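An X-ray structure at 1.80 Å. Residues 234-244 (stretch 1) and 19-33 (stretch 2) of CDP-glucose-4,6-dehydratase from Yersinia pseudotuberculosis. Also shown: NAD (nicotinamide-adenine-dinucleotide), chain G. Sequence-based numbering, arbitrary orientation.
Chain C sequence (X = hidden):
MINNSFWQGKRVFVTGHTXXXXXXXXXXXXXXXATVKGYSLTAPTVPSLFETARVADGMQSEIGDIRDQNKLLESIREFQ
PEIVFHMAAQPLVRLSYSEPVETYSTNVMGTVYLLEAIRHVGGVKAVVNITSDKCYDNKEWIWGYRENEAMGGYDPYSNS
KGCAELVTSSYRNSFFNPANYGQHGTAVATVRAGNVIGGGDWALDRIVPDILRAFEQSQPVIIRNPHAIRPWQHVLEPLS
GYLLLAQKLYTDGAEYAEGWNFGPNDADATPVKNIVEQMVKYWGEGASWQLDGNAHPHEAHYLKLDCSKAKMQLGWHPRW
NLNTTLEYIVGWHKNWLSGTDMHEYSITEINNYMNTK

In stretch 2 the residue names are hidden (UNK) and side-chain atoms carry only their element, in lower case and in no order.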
ATOM      1  N   HIS C 234      27.436  -1.585 -15.783  1.00 20.11           N
ATOM      2  CA  HIS C 234      28.479  -2.537 -16.127  1.00 19.01           C
ATOM      3  C   HIS C 234      28.266  -3.756 -15.240  1.00 18.40           C
ATOM      4  O   HIS C 234      27.890  -3.630 -14.068  1.00 18.14           O
ATOM      5  CB  HIS C 234      29.859  -1.921 -15.886  1.00 18.78           C
ATOM      6  CG  HIS C 234      30.988  -2.740 -16.428  1.00 20.62           C
ATOM      7  ND1 HIS C 234      31.463  -3.869 -15.794  1.00 21.98           N
ATOM      8  CD2 HIS C 234      31.726  -2.603 -17.555  1.00 22.80           C
ATOM      9  CE1 HIS C 234      32.447  -4.390 -16.506  1.00 20.63           C
ATOM     10  NE2 HIS C 234      32.626  -3.641 -17.580  1.00 24.24           N
ATOM     11  N   VAL C 235      28.503  -4.935 -15.805  1.00 18.49           N
ATOM     12  CA  VAL C 235      28.313  -6.186 -15.087  1.00 18.59           C
ATOM     13  C   VAL C 235      29.016  -6.241 -13.728  1.00 19.18           C
ATOM     14  O   VAL C 235      28.524  -6.871 -12.796  1.00 17.18           O
ATOM     15  CB  VAL C 235      28.758  -7.392 -15.964  1.00 19.04           C
ATOM     16  CG1 VAL C 235      30.230  -7.263 -16.345  1.00 18.59           C
ATOM     17  CG2 VAL C 235      28.490  -8.700 -15.227  1.00 20.64           C
ATOM     18  N   LEU C 236      30.157  -5.573 -13.599  1.00 18.15           N
ATOM     19  CA  LEU C 236      30.868  -5.596 -12.327  1.00 18.28           C
ATOM     20  C   LEU C 236      30.168  -4.811 -11.208  1.00 18.59           C
ATOM     21  O   LEU C 236      30.428  -5.047 -10.031  1.00 19.92           O
ATOM     22  CB  LEU C 236      32.297  -5.079 -12.514  1.00 18.12           C
ATOM     23  CG  LEU C 236      33.166  -5.893 -13.480  1.00 19.38           C
ATOM     24  CD1 LEU C 236      34.543  -5.253 -13.595  1.00 20.57           C
ATOM     25  CD2 LEU C 236      33.282  -7.341 -12.988  1.00 19.53           C
ATOM     26  N   GLU C 237      29.277  -3.890 -11.570  1.00 19.60           N
ATOM     27  CA  GLU C 237      28.566  -3.093 -10.568  1.00 18.24           C
ATOM     28  C   GLU C 237      27.674  -3.966  -9.674  1.00 17.20           C
ATOM     29  O   GLU C 237      27.852  -3.990  -8.459  1.00 15.14           O
ATOM     30  CB  GLU C 237      27.749  -1.993 -11.255  1.00 19.09           C
ATOM     31  CG  GLU C 237      28.601  -1.060 -12.133  1.00 20.54           C
ATOM     32  CD  GLU C 237      29.162   0.150 -11.389  1.00 22.42           C
ATOM     33  OE1 GLU C 237      29.630   0.006 -10.234  1.00 22.65           O
ATOM     34  OE2 GLU C 237      29.151   1.255 -11.971  1.00 20.19           O
ATOM     35  N   PRO C 238      26.696  -4.683 -10.254  1.00 16.11           N
ATOM     36  CA  PRO C 238      25.881  -5.507  -9.360  1.00 18.33           C
ATOM     37  C   PRO C 238      26.703  -6.623  -8.716  1.00 17.43           C
ATOM     38  O   PRO C 238      26.474  -6.975  -7.561  1.00 17.65           O
ATOM     39  CB  PRO C 238      24.780  -6.043 -10.278  1.00 17.05           C
ATOM     40  CG  PRO C 238      25.432  -6.046 -11.640  1.00 17.61           C
ATOM     41  CD  PRO C 238      26.173  -4.727 -11.630  1.00 16.66           C
ATOM     42  N   LEU C 239      27.663  -7.169  -9.458  1.00 17.43           N
ATOM     43  CA  LEU C 239      28.494  -8.241  -8.916  1.00 19.14           C
ATOM     44  C   LEU C 239      29.242  -7.772  -7.667  1.00 18.64           C
ATOM     45  O   LEU C 239      29.399  -8.531  -6.710  1.00 17.52           O
ATOM     46  CB  LEU C 239      29.480  -8.748  -9.976  1.00 18.88           C
ATOM     47  CG  LEU C 239      28.989  -9.933 -10.823  1.00 21.24           C
ATOM     48  CD1 LEU C 239      27.634  -9.620 -11.436  1.00 22.47           C
ATOM     49  CD2 LEU C 239      30.016 -10.257 -11.898  1.00 19.73           C
ATOM     50  N   SER C 240      29.699  -6.522  -7.665  1.00 18.41           N
ATOM     51  CA  SER C 240      30.400  -6.012  -6.490  1.00 19.24           C
ATOM     52  C   SER C 240      29.424  -6.030  -5.323  1.00 18.90           C
ATOM     53  O   SER C 240      29.806  -6.314  -4.192  1.00 16.69           O
ATOM     54  CB  SER C 240      30.933  -4.591  -6.730  1.00 18.75           C
ATOM     55  OG  SER C 240      29.894  -3.645  -6.927  1.00 21.32           O
ATOM     56  N   GLY C 241      28.155  -5.745  -5.609  1.00 18.23           N
ATOM     57  CA  GLY C 241      27.146  -5.760  -4.564  1.00 18.57           C
ATOM     58  C   GLY C 241      26.906  -7.170  -4.053  1.00 18.09           C
ATOM     59  O   GLY C 241      26.750  -7.380  -2.852  1.00 18.74           O
ATOM     60  N   TYR C 242      26.875  -8.141  -4.966  1.00 19.31           N
ATOM     61  CA  TYR C 242      26.669  -9.545  -4.593  1.00 17.86           C
ATOM     62  C   TYR C 242      27.799 -10.015  -3.672  1.00 20.28           C
ATOM     63  O   TYR C 242      27.562 -10.709  -2.689  1.00 18.31           O
ATOM     64  CB  TYR C 242      26.661 -10.448  -5.835  1.00 17.98           C
ATOM     65  CG  TYR C 242      25.582 -10.165  -6.866  1.00 17.73           C
ATOM     66  CD1 TYR C 242      25.565 -10.859  -8.076  1.00 17.03           C
ATOM     67  CD2 TYR C 242      24.602  -9.196  -6.646  1.00 17.16           C
ATOM     68  CE1 TYR C 242      24.601 -10.596  -9.047  1.00 16.87           C
ATOM     69  CE2 TYR C 242      23.629  -8.921  -7.622  1.00 17.33           C
ATOM     70  CZ  TYR C 242      23.637  -9.621  -8.813  1.00 16.04           C
ATOM     71  OH  TYR C 242      22.701  -9.338  -9.784  1.00 16.62           O
ATOM     72  N   LEU C 243      29.029  -9.639  -4.011  1.00 20.51           N
ATOM     73  CA  LEU C 243      30.197 -10.032  -3.219  1.00 20.90           C
ATOM     74  C   LEU C 243      30.154  -9.390  -1.839  1.00 21.55           C
ATOM     75  O   LEU C 243      30.401 -10.052  -0.831  1.00 21.97           O
ATOM     76  CB  LEU C 243      31.490  -9.638  -3.944  1.00 21.61           C
ATOM     77  CG  LEU C 243      31.807 -10.380  -5.248  1.00 22.29           C
ATOM     78  CD1 LEU C 243      32.919  -9.658  -6.001  1.00 22.75           C
ATOM     79  CD2 LEU C 243      32.204 -11.820  -4.944  1.00 21.42           C
ATOM     80  N   LEU C 244      29.833  -8.099  -1.796  1.00 22.99           N
ATOM     81  CA  LEU C 244      29.742  -7.375  -0.534  1.00 21.34           C
ATOM     82  C   LEU C 244      28.686  -8.015   0.357  1.00 19.87           C
ATOM     83  O   LEU C 244      28.898  -8.207   1.556  1.00 20.13           O
ATOM     84  CB  LEU C 244      29.378  -5.911  -0.800  1.00 23.51           C
ATOM     85  CG  LEU C 244      29.211  -5.010   0.422  1.00 28.10           C
ATOM     86  CD1 LEU C 244      30.531  -4.938   1.193  1.00 30.54           C
ATOM     87  CD2 LEU C 244      28.781  -3.619  -0.034  1.00 29.77           C
ATOM     88  N   UNK C  19      27.896 -18.706 -17.960  1.00 17.48           N
ATOM     89  CA  UNK C  19      27.205 -17.585 -18.573  1.00 19.47           C
ATOM     90  C   UNK C  19      27.949 -16.266 -18.442  1.00 19.52           C
ATOM     91  O   UNK C  19      29.080 -16.216 -17.950  1.00 20.33           O
ATOM     92  N   UNK C  20      27.295 -15.193 -18.876  1.00 18.36           N
ATOM     93  CA  UNK C  20      27.872 -13.852 -18.843  1.00 18.13           C
ATOM     94  C   UNK C  20      28.199 -13.362 -17.435  1.00 17.07           C
ATOM     95  O   UNK C  20      29.367 -13.129 -17.110  1.00 18.27           O
ATOM     96  c   UNK C  20      26.477 -10.460 -18.997  1.00 20.44           C
ATOM     97  c   UNK C  20      28.097  -8.724 -19.463  1.00 21.34           C
ATOM     98  c   UNK C  20      28.982  -9.692 -19.947  1.00 19.68           C
ATOM     99  c   UNK C  20      28.601 -11.039 -19.952  1.00 19.37           C
ATOM    100  c   UNK C  20      26.917 -12.875 -19.544  1.00 18.86           C
ATOM    101  c   UNK C  20      26.841  -9.109 -18.985  1.00 20.67           C
ATOM    102  c   UNK C  20      27.349 -11.433 -19.481  1.00 19.36           C
ATOM    103  N   UNK C  21      27.180 -13.198 -16.595  1.00 18.05           N
ATOM    104  CA  UNK C  21      27.411 -12.726 -15.234  1.00 19.03           C
ATOM    105  C   UNK C  21      28.196 -13.740 -14.417  1.00 19.84           C
ATOM    106  O   UNK C  21      29.075 -13.373 -13.635  1.00 19.04           O
ATOM    107  c   UNK C  21      26.083 -12.427 -14.530  1.00 20.13           C
ATOM    108  c   UNK C  21      23.977 -11.040 -14.435  1.00 25.64           C
ATOM    109  c   UNK C  21      25.302 -11.266 -15.144  1.00 23.52           C
ATOM    110  n   UNK C  21      22.879 -10.435 -12.266  1.00 27.94           N
ATOM    111  c   UNK C  21      24.175 -10.653 -12.975  1.00 27.61           C
ATOM    112  N   UNK C  22      27.872 -15.015 -14.602  1.00 19.03           N
ATOM    113  CA  UNK C  22      28.549 -16.071 -13.874  1.00 20.02           C
ATOM    114  C   UNK C  22      30.031 -16.150 -14.177  1.00 19.12           C
ATOM    115  O   UNK C  22      30.831 -16.435 -13.286  1.00 17.66           O
ATOM    116  N   UNK C  23      30.388 -15.915 -15.436  1.00 18.24           N
ATOM    117  CA  UNK C  23      31.784 -15.949 -15.834  1.00 20.01           C
ATOM    118  C   UNK C  23      32.555 -14.817 -15.185  1.00 20.44           C
ATOM    119  O   UNK C  23      33.633 -15.028 -14.624  1.00 21.80           O
ATOM    120  N   UNK C  24      32.019 -13.602 -15.250  1.00 19.21           N
ATOM    121  CA  UNK C  24      32.717 -12.481 -14.623  1.00 20.34           C
ATOM    122  C   UNK C  24      32.848 -12.710 -13.118  1.00 18.48           C
ATOM    123  O   UNK C  24      33.898 -12.440 -12.539  1.00 19.60           O
ATOM    124  c   UNK C  24      33.501  -9.860 -16.610  1.00 20.58           C
ATOM    125  c   UNK C  24      34.668  -9.502 -15.918  1.00 22.95           C
ATOM    126  c   UNK C  24      32.307 -10.564 -16.243  1.00 20.54           C
ATOM    127  c   UNK C  24      35.664  -8.796 -16.599  1.00 22.17           C
ATOM    128  c   UNK C  24      35.505  -8.448 -17.955  1.00 23.47           C
ATOM    129  c   UNK C  24      31.994 -11.154 -14.893  1.00 19.24           C
ATOM    130  c   UNK C  24      34.373  -8.787 -18.655  1.00 22.47           C
ATOM    131  n   UNK C  24      32.161  -9.958 -18.405  1.00 22.63           N
ATOM    132  c   UNK C  24      31.530 -10.600 -17.358  1.00 21.25           C
ATOM    133  c   UNK C  24      33.374  -9.496 -17.969  1.00 21.98           C
ATOM    134  N   UNK C  25      31.792 -13.215 -12.485  1.00 18.41           N
ATOM    135  CA  UNK C  25      31.848 -13.469 -11.046  1.00 18.19           C
ATOM    136  C   UNK C  25      32.884 -14.546 -10.713  1.00 19.66           C
ATOM    137  O   UNK C  25      33.658 -14.398  -9.758  1.00 19.22           O
ATOM    138  c   UNK C  25      29.116 -14.663  -8.529  1.00 20.58           C
ATOM    139  c   UNK C  25      30.484 -13.903 -10.499  1.00 18.40           C
ATOM    140  c   UNK C  25      30.810 -12.847  -8.248  1.00 20.92           C
ATOM    141  c   UNK C  25      30.477 -14.143  -8.980  1.00 19.87           C
ATOM    142  N   UNK C  26      32.891 -15.626 -11.488  1.00 17.82           N
ATOM    143  CA  UNK C  26      33.841 -16.713 -11.264  1.00 19.23           C
ATOM    144  C   UNK C  26      35.276 -16.216 -11.414  1.00 19.17           C
ATOM    145  O   UNK C  26      36.138 -16.544 -10.598  1.00 19.01           O
ATOM    146  o   UNK C  26      32.312 -18.455 -11.945  1.00 19.57           O
ATOM    147  c   UNK C  26      33.570 -17.862 -12.232  1.00 17.80           C
ATOM    148  N   UNK C  27      35.528 -15.424 -12.454  1.00 18.94           N
ATOM    149  CA  UNK C  27      36.861 -14.869 -12.681  1.00 19.99           C
ATOM    150  C   UNK C  27      37.257 -13.976 -11.510  1.00 22.01           C
ATOM    151  O   UNK C  27      38.400 -14.013 -11.044  1.00 23.05           O
ATOM    152  c   UNK C  27      36.896 -14.045 -13.966  1.00 20.06           C
ATOM    153  c   UNK C  27      36.897 -14.792 -15.297  1.00 22.48           C
ATOM    154  c   UNK C  27      36.743 -13.796 -16.448  1.00 23.59           C
ATOM    155  c   UNK C  27      38.198 -15.586 -15.428  1.00 23.60           C
ATOM    156  N   UNK C  28      36.305 -13.176 -11.034  1.00 21.87           N
ATOM    157  CA  UNK C  28      36.552 -12.265  -9.919  1.00 22.63           C
ATOM    158  C   UNK C  28      36.929 -13.057  -8.670  1.00 22.80           C
ATOM    159  O   UNK C  28      37.915 -12.746  -7.999  1.00 23.50           O
ATOM    160  c   UNK C  28      33.694  -6.443  -8.301  1.00 25.36           C
ATOM    161  n   UNK C  28      36.516  -8.671  -7.438  1.00 24.48           N
ATOM    162  c   UNK C  28      33.581  -8.594  -9.455  1.00 24.36           C
ATOM    163  c   UNK C  28      36.623  -9.928  -7.990  1.00 23.33           C
ATOM    164  c   UNK C  28      33.051  -7.325  -9.191  1.00 25.06           C
ATOM    165  c   UNK C  28      34.768  -8.975  -8.816  1.00 24.38           C
ATOM    166  c   UNK C  28      35.303 -11.421  -9.636  1.00 23.67           C
ATOM    167  c   UNK C  28      35.575 -10.161  -8.842  1.00 24.85           C
ATOM    168  c   UNK C  28      34.857  -6.793  -7.663  1.00 25.06           C
ATOM    169  c   UNK C  28      35.388  -8.064  -7.927  1.00 25.07           C
ATOM    170  N   UNK C  29      36.140 -14.083  -8.366  1.00 22.16           N
ATOM    171  CA  UNK C  29      36.387 -14.936  -7.208  1.00 21.09           C
ATOM    172  C   UNK C  29      37.760 -15.600  -7.326  1.00 20.18           C
ATOM    173  O   UNK C  29      38.510 -15.666  -6.350  1.00 21.51           O
ATOM    174  c   UNK C  29      32.853 -16.595  -6.929  1.00 18.49           C
ATOM    175  c   UNK C  29      33.902 -15.507  -6.703  1.00 19.96           C
ATOM    176  c   UNK C  29      35.295 -16.010  -7.103  1.00 19.65           C
ATOM    177  c   UNK C  29      33.928 -15.080  -5.238  1.00 19.70           C
ATOM    178  N   UNK C  30      38.084 -16.091  -8.519  1.00 22.04           N
ATOM    179  CA  UNK C  30      39.379 -16.732  -8.744  1.00 23.81           C
ATOM    180  C   UNK C  30      40.529 -15.769  -8.446  1.00 25.24           C
ATOM    181  O   UNK C  30      41.480 -16.129  -7.749  1.00 23.66           O
ATOM    182  o   UNK C  30      37.576 -19.287 -12.527  1.00 28.21           O
ATOM    183  c   UNK C  30      39.491 -17.233 -10.184  1.00 22.32           C
ATOM    184  c   UNK C  30      38.515 -18.351 -10.530  1.00 23.70           C
ATOM    185  n   UNK C  30      39.656 -18.436 -12.665  1.00 24.66           N
ATOM    186  c   UNK C  30      38.545 -18.728 -11.997  1.00 27.37           C
ATOM    187  N   UNK C  31      40.441 -14.545  -8.964  1.00 24.05           N
ATOM    188  CA  UNK C  31      41.503 -13.567  -8.738  1.00 27.55           C
ATOM    189  C   UNK C  31      41.694 -13.237  -7.263  1.00 26.51           C
ATOM    190  O   UNK C  31      42.784 -12.843  -6.857  1.00 28.30           O
ATOM    191  c   UNK C  31      41.251 -12.248  -9.501  1.00 31.01           C
ATOM    192  c   UNK C  31      40.967 -12.528 -10.957  1.00 31.35           C
ATOM    193  o   UNK C  31      40.138 -11.559  -8.928  1.00 34.07           O
ATOM    194  N   UNK C  32      40.647 -13.401  -6.460  1.00 27.07           N
ATOM    195  CA  UNK C  32      40.750 -13.107  -5.037  1.00 26.90           C
ATOM    196  C   UNK C  32      41.176 -14.319  -4.211  1.00 26.34           C
ATOM    197  O   UNK C  32      41.160 -14.278  -2.984  1.00 25.49           O
ATOM    198  s   UNK C  32      37.751 -10.309  -4.289  1.00 30.13           S
ATOM    199  c   UNK C  32      36.340 -11.371  -4.699  1.00 31.31           C
ATOM    200  c   UNK C  32      39.431 -12.532  -4.511  1.00 25.62           C
ATOM    201  c   UNK C  32      39.080 -11.184  -5.133  1.00 28.93           C
ATOM    202  N   UNK C  33      41.558 -15.394  -4.896  1.00 24.80           N
ATOM    203  CA  UNK C  33      42.025 -16.591  -4.214  1.00 26.68           C
ATOM    204  C   UNK C  33      40.999 -17.577  -3.690  1.00 26.46           C
ATOM    205  O   UNK C  33      41.335 -18.453  -2.894  1.00 27.05           O
TER
HETATM  206  PA  NAD G 360      23.507 -16.189 -19.428  1.00 19.30           P
HETATM  207  O1A NAD G 360      22.556 -16.831 -20.361  1.00 17.42           O
HETATM  208  O2A NAD G 360      24.782 -15.682 -20.002  1.00 16.65           O
HETATM  209  O5B NAD G 360      23.875 -17.185 -18.220  1.00 17.95           O
HETATM  210  C5B NAD G 360      22.881 -18.138 -17.773  1.00 20.21           C
HETATM  211  C4B NAD G 360      23.542 -19.333 -17.083  1.00 18.90           C
HETATM  212  O4B NAD G 360      22.408 -20.162 -16.741  1.00 19.17           O
HETATM  213  C3B NAD G 360      24.400 -20.164 -18.025  1.00 17.88           C
HETATM  214  O3B NAD G 360      25.656 -20.397 -17.358  1.00 15.33           O
HETATM  215  C2B NAD G 360      23.557 -21.409 -18.234  1.00 17.82           C
HETATM  216  O2B NAD G 360      24.339 -22.587 -18.575  1.00 18.41           O
HETATM  217  C1B NAD G 360      22.810 -21.492 -16.927  1.00 18.30           C
HETATM  218  N9A NAD G 360      21.627 -22.334 -17.013  1.00 19.67           N
HETATM  219  C8A NAD G 360      20.453 -22.072 -17.668  1.00 19.70           C
HETATM  220  N7A NAD G 360      19.559 -23.053 -17.569  1.00 19.19           N
HETATM  221  C5A NAD G 360      20.200 -24.008 -16.804  1.00 20.48           C
HETATM  222  C6A NAD G 360      19.784 -25.280 -16.352  1.00 19.75           C
HETATM  223  N6A NAD G 360      18.620 -25.848 -16.587  1.00 21.75           N
HETATM  224  N1A NAD G 360      20.669 -26.002 -15.595  1.00 21.22           N
HETATM  225  C2A NAD G 360      21.894 -25.439 -15.334  1.00 19.89           C
HETATM  226  N3A NAD G 360      22.386 -24.275 -15.698  1.00 20.28           N
HETATM  227  C4A NAD G 360      21.479 -23.588 -16.445  1.00 19.51           C
HETATM  228  O3  NAD G 360      22.755 -15.045 -18.679  1.00 18.33           O
HETATM  229  PN  NAD G 360      23.276 -13.965 -17.565  1.00 24.80           P
HETATM  230  O1N NAD G 360      23.113 -12.663 -18.218  1.00 20.03           O
HETATM  231  O2N NAD G 360      24.687 -14.286 -17.230  1.00 20.63           O
HETATM  232  O5D NAD G 360      22.221 -14.132 -16.398  1.00 22.27           O
HETATM  233  C5D NAD G 360      22.716 -14.576 -15.130  1.00 19.96           C
HETATM  234  C4D NAD G 360      21.592 -14.599 -14.114  1.00 20.25           C
HETATM  235  O4D NAD G 360      21.208 -13.193 -13.948  1.00 18.53           O
HETATM  236  C3D NAD G 360      20.286 -15.310 -14.473  1.00 19.84           C
HETATM  237  O3D NAD G 360      19.684 -15.785 -13.252  1.00 18.57           O
HETATM  238  C2D NAD G 360      19.467 -14.183 -15.088  1.00 18.41           C
HETATM  239  O2D NAD G 360      18.065 -14.502 -15.052  1.00 14.64           O
HETATM  240  C1D NAD G 360      19.827 -13.039 -14.178  1.00 20.09           C
HETATM  241  N1N NAD G 360      19.544 -11.742 -14.784  1.00 19.94           N
HETATM  242  C2N NAD G 360      20.354 -11.177 -15.784  1.00 19.79           C
HETATM  243  C3N NAD G 360      20.080  -9.807 -16.317  1.00 21.71           C
HETATM  244  C7N NAD G 360      21.011  -9.266 -17.324  1.00 22.33           C
HETATM  245  O7N NAD G 360      20.780  -8.119 -17.737  1.00 21.74           O
HETATM  246  N7N NAD G 360      22.074  -9.948 -17.798  1.00 21.40           N
HETATM  247  C4N NAD G 360      18.822  -9.094 -15.873  1.00 21.57           C
HETATM  248  C5N NAD G 360      18.061  -9.848 -14.829  1.00 21.82           C
HETATM  249  C6N NAD G 360      18.390 -11.025 -14.342  1.00 20.82           C

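Position 19 has backbone atoms only, so it is Gly 19. It takes the N-cap place before the helix. An ideal CB here would lie 2.0 Å from NAD O5B, which the bound cofactor leaves no room for.

Position 20 has one carbon and then a ring of six carbons. No oxygen follows the ring, and the ring reaches Val 235. This is Phe 20, with CZ 3.8 Å from Val 235 CB. Its backbone N donates to NAD O2A at 2.8 Å.

Position 21 has four carbons in a row ending in nitrogen. The nitrogen lies 2.7 Å from Tyr 242 OH. This is Lys 21, and NZ donates a hydrogen bond to that hydroxyl at the edge of the tyrosine ring. Backbone N of Lys 21 also donates to NAD O2N, at 2.8 Å.

Positions 22 and 23 carry no side-chain atoms. They are Gly 22 and Gly 23. Neither touches stretch 1. At Gly 23 an ideal CB would clash with Gly 19 O, 2.9 Å away.

Position 24 has one carbon, then fused five- and six-membered rings with eight carbons and one nitrogen. Val 235 CG1 sits over one face. This is Trp 24. CG1 of Val 235 is 3.8 Å from the centroid of the five-membered ring, a CH-pi contact.

Position 25 has four carbons, forked at the second. It packs against Leu 239 and Leu 243, and is Leu 25. Its CD1 is 3.7 Å from Leu 243 CD2.

Position 26 has one carbon and one oxygen, so it is Ser 26. Its OG donates to Gly 22 O at 2.8 Å, within its own helix.

Position 27 has four carbons, forked at the second. It is Leu 27, out of reach of stretch 1.

Position 28 again has one carbon and fused rings with eight carbons and one nitrogen. The rings sit among Leu 236, Leu 239, Ser 240 and Leu 243. This is Trp 28. Leu 243 CD1 lies over one face, 3.4 Å from Trp 28 CD2.

Position 29 has four carbons, forked at the second, and meets Leu 243. It is Leu 29, with CD2 3.7 Å from Leu 243 CD2.

Position 30 has three carbons, the third carrying oxygen and nitrogen. It is Gln 30, far from stretch 1.

Position 31 has a carbon bearing one oxygen and one carbon. It is Thr 31. Its OG1 donates to Trp 28 O at 2.7 Å.

Position 32 has two carbons, sulfur and a carbon, unbranched, and the last carbon reaches Leu 243. It is Met 32, with CE 4.0 Å from Leu 243 CD1.

Position 33 has no side chain. It is Gly 33; its positive phi of 83° suits glycine.

The helices cross at 56°, with axes 10.3 Å apart at closest approach. Trp 28 fits as a knob into the hole on stretch 1. Leu 239 packs against Trp 24 and Leu 25, adding to the apolar contact. The Lys 21 to Tyr 242 bond is the only hydrogen bond across it.

Stretch 2, residues 19-33: GFKGGWLSLWLQTMG
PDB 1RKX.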